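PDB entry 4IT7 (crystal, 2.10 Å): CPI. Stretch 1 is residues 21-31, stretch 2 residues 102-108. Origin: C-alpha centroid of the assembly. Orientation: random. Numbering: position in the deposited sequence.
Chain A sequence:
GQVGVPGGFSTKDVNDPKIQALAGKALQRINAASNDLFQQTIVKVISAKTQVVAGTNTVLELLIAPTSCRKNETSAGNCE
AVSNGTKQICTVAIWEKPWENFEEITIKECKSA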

# COMPACT_ATOMS: atom_id res chain seq x y z
N ALA A 21 1.50 -2.53 8.94
CA ALA A 21 2.46 -3.50 8.35
C ALA A 21 2.06 -3.84 6.94
O ALA A 21 2.87 -3.72 6.01
N LEU A 22 0.80 -4.21 6.75
CA LEU A 22 0.35 -4.53 5.41
C LEU A 22 0.46 -3.35 4.41
O LEU A 22 0.88 -3.56 3.26
N ALA A 23 0.07 -2.13 4.84
CA ALA A 23 0.19 -0.91 3.98
C ALA A 23 1.68 -0.73 3.56
O ALA A 23 1.97 -0.46 2.43
N GLY A 24 2.58 -0.96 4.50
CA GLY A 24 3.99 -0.81 4.29
C GLY A 24 4.43 -1.73 3.18
O GLY A 24 5.20 -1.34 2.31
N LYS A 25 3.92 -2.95 3.21
CA LYS A 25 4.32 -3.95 2.25
C LYS A 25 3.69 -3.61 0.92
O LYS A 25 4.33 -3.83 -0.13
N ALA A 26 2.47 -3.07 0.94
CA ALA A 26 1.81 -2.73 -0.32
C ALA A 26 2.56 -1.55 -1.00
O ALA A 26 2.69 -1.51 -2.24
N LEU A 27 3.13 -0.65 -0.19
CA LEU A 27 3.96 0.43 -0.71
C LEU A 27 5.21 -0.08 -1.44
O LEU A 27 5.48 0.35 -2.55
N GLN A 28 5.98 -0.98 -0.79
CA GLN A 28 7.13 -1.58 -1.43
C GLN A 28 6.74 -2.21 -2.76
O GLN A 28 7.43 -2.09 -3.75
N ARG A 29 5.59 -2.85 -2.79
CA ARG A 29 5.10 -3.40 -4.03
C ARG A 29 4.76 -2.31 -5.07
O ARG A 29 5.07 -2.43 -6.24
N ILE A 30 4.09 -1.24 -4.67
CA ILE A 30 3.79 -0.15 -5.61
C ILE A 30 5.10 0.38 -6.17
O ILE A 30 5.25 0.47 -7.36
N ASN A 31 6.07 0.63 -5.32
CA ASN A 31 7.32 1.20 -5.77
C ASN A 31 8.12 0.28 -6.70
O ASN A 31 8.68 0.75 -7.71
N PHE A 102 0.79 -18.60 2.23
CA PHE A 102 0.60 -17.79 1.04
C PHE A 102 0.18 -16.34 1.41
O PHE A 102 -0.78 -16.09 2.20
N GLU A 103 0.92 -15.36 0.89
CA GLU A 103 0.49 -13.97 1.03
C GLU A 103 0.71 -13.31 -0.29
O GLU A 103 1.85 -13.13 -0.70
N GLU A 104 -0.38 -12.97 -0.96
CA GLU A 104 -0.36 -12.33 -2.24
C GLU A 104 -0.89 -10.87 -2.18
O GLU A 104 -2.06 -10.63 -1.82
N ILE A 105 -0.02 -9.92 -2.52
CA ILE A 105 -0.40 -8.48 -2.58
C ILE A 105 -0.66 -8.04 -4.03
O ILE A 105 0.25 -8.08 -4.85
N THR A 106 -1.89 -7.64 -4.33
CA THR A 106 -2.31 -7.18 -5.65
C THR A 106 -2.55 -5.67 -5.63
O THR A 106 -3.41 -5.20 -4.88
N ILE A 107 -1.80 -4.90 -6.42
CA ILE A 107 -2.15 -3.48 -6.61
C ILE A 107 -3.22 -3.43 -7.64
O ILE A 107 -2.96 -3.76 -8.78
N LYS A 108 -4.40 -2.97 -7.26
CA LYS A 108 -5.61 -3.09 -8.05
C LYS A 108 -5.76 -1.95 -9.06
O LYS A 108 -6.21 -2.14 -10.21

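The strand 102-108 crosses the helix 21-31 at -62°, with an axis-to-axis approach of 8.9 Å, and its alternation decides who takes part: Glu 103, Ile 105 and Ile 107 point toward the helix, while Glu 104 and Thr 106 point away. Phe 102, at the start, is out of reach.

Glu 103 supplies the polar end of the contact. Its chain is extended (chi1 t, chi2 t), and it meets Lys 25, which points toward the strand in an m, t, m, t conformation. The ammonium donates to both carboxylate oxygens, with Lys 25 NZ 2.9 Å from Glu 103 OE1 and 2.9 Å from Glu 103 OE2, a forked salt bridge. Leu 22 (m, t) starts out sideways, but its end comes nearer, bringing CD2 to 4.4 Å from Glu 103 OE2.

Ile 105 (m, t) is the centre of the packing and has the largest covered area. Its CG2 lies 4.1 Å from Ala 26 CA and 4.2 Å from Ala 26 CB; Ala 26 points sideways, and here the backbones are close, the Ala 26 and Ile 105 CA atoms being 6.6 Å apart. Ile 105 CD1 reaches 3.7 Å from Lys 25 CB, so the lysine serves both as charge and as hydrocarbon. The same CD1 covers one face of the Arg 29 guanidinium, 3.9 Å from Arg 29 NH2. Arg 29 points toward the strand, with chi1 at -124° between wells, chi2 p and chi3 at 11°, also between wells. That guanidinium is turned back along its own helix, where NE and NH1 make weak hydrogen bonds to Lys 25 O.

Ile 107 (m, m) closes the contact, its CD1 making the closest approaches: 3.5 Å from Ile 30 CG1, 3.8 Å from Ala 26 O and 4.1 Å from Arg 29 CB. Ile 30 (m, t) points sideways yet still packs. Lys 108 is out of reach. The rule is apolar packing on successive helix turns, with a salt bridge at one end.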

# COMPACT_ATOMS: atom_id res chain seq x y z
CB ALA A 21 2.51 -4.78 9.17
CB LEU A 22 -1.08 -5.07 5.40
CG LEU A 22 -1.45 -6.45 5.95
CD1 LEU A 22 -2.90 -6.72 5.61
CD2 LEU A 22 -0.54 -7.62 5.55
CB ALA A 23 -0.35 0.34 4.67
CB LYS A 25 3.95 -5.37 2.68
CG LYS A 25 4.87 -5.98 3.74
CD LYS A 25 4.53 -7.46 4.08
CE LYS A 25 3.39 -7.56 5.09
NZ LYS A 25 2.97 -8.96 5.49
CB ALA A 26 0.35 -2.38 -0.10
CB LEU A 27 4.37 1.43 0.39
CG LEU A 27 5.08 2.66 -0.25
CD1 LEU A 27 4.13 3.61 -1.02
CD2 LEU A 27 5.89 3.41 0.80
CB GLN A 28 7.68 -2.63 -0.54
CG GLN A 28 8.49 -2.11 0.62
CD GLN A 28 9.18 -3.28 1.30
OE1 GLN A 28 8.58 -4.32 1.50
NE2 GLN A 28 10.47 -3.13 1.59
CB ARG A 29 3.86 -4.25 -3.72
CG ARG A 29 3.90 -5.69 -4.18
CD ARG A 29 4.79 -6.62 -3.35
NE ARG A 29 5.29 -6.08 -2.08
CZ ARG A 29 5.67 -6.83 -1.03
NH1 ARG A 29 6.14 -6.26 0.09
NH2 ARG A 29 5.58 -8.17 -1.09
CB ILE A 30 3.00 1.00 -4.90
CG1 ILE A 30 1.63 0.49 -4.43
CG2 ILE A 30 2.92 2.24 -5.80
CD1 ILE A 30 0.94 1.39 -3.40
CB ASN A 31 8.17 1.66 -4.54
CG ASN A 31 7.78 3.07 -4.05
OD1 ASN A 31 7.30 3.92 -4.83
ND2 ASN A 31 7.97 3.32 -2.78
CB PHE A 102 -0.42 -18.56 0.19
CG PHE A 102 -1.03 -17.79 -0.96
CD1 PHE A 102 -0.77 -18.18 -2.28
CD2 PHE A 102 -1.94 -16.72 -0.74
CE1 PHE A 102 -1.35 -17.52 -3.37
CE2 PHE A 102 -2.50 -16.06 -1.82
CZ PHE A 102 -2.23 -16.47 -3.14
CB GLU A 103 1.22 -13.26 2.14
CG GLU A 103 1.03 -11.76 2.15
CD GLU A 103 1.84 -11.07 3.23
OE1 GLU A 103 2.77 -10.31 2.91
OE2 GLU A 103 1.59 -11.32 4.42
CB GLU A 104 -1.18 -13.16 -3.22
CG GLU A 104 -1.60 -12.43 -4.49
CD GLU A 104 -2.45 -13.29 -5.44
OE1 GLU A 104 -1.87 -14.19 -6.08
OE2 GLU A 104 -3.68 -13.07 -5.56
CB ILE A 105 0.68 -7.61 -1.91
CG1 ILE A 105 0.73 -7.91 -0.43
CG2 ILE A 105 0.38 -6.12 -2.08
CD1 ILE A 105 1.97 -7.41 0.25
CB THR A 106 -3.63 -7.85 -6.03
OG1 THR A 106 -3.41 -9.26 -6.10
CG2 THR A 106 -4.13 -7.35 -7.34
CB ILE A 107 -1.00 -2.60 -7.14
CG1 ILE A 107 0.33 -2.90 -6.42
CG2 ILE A 107 -1.42 -1.12 -7.08
CD1 ILE A 107 0.29 -2.76 -4.92
CB LYS A 108 -6.79 -3.15 -7.09
CG LYS A 108 -7.85 -4.19 -7.42
CD LYS A 108 -7.39 -5.60 -7.10
CE LYS A 108 -8.26 -6.63 -7.80
NZ LYS A 108 -8.02 -6.75 -9.28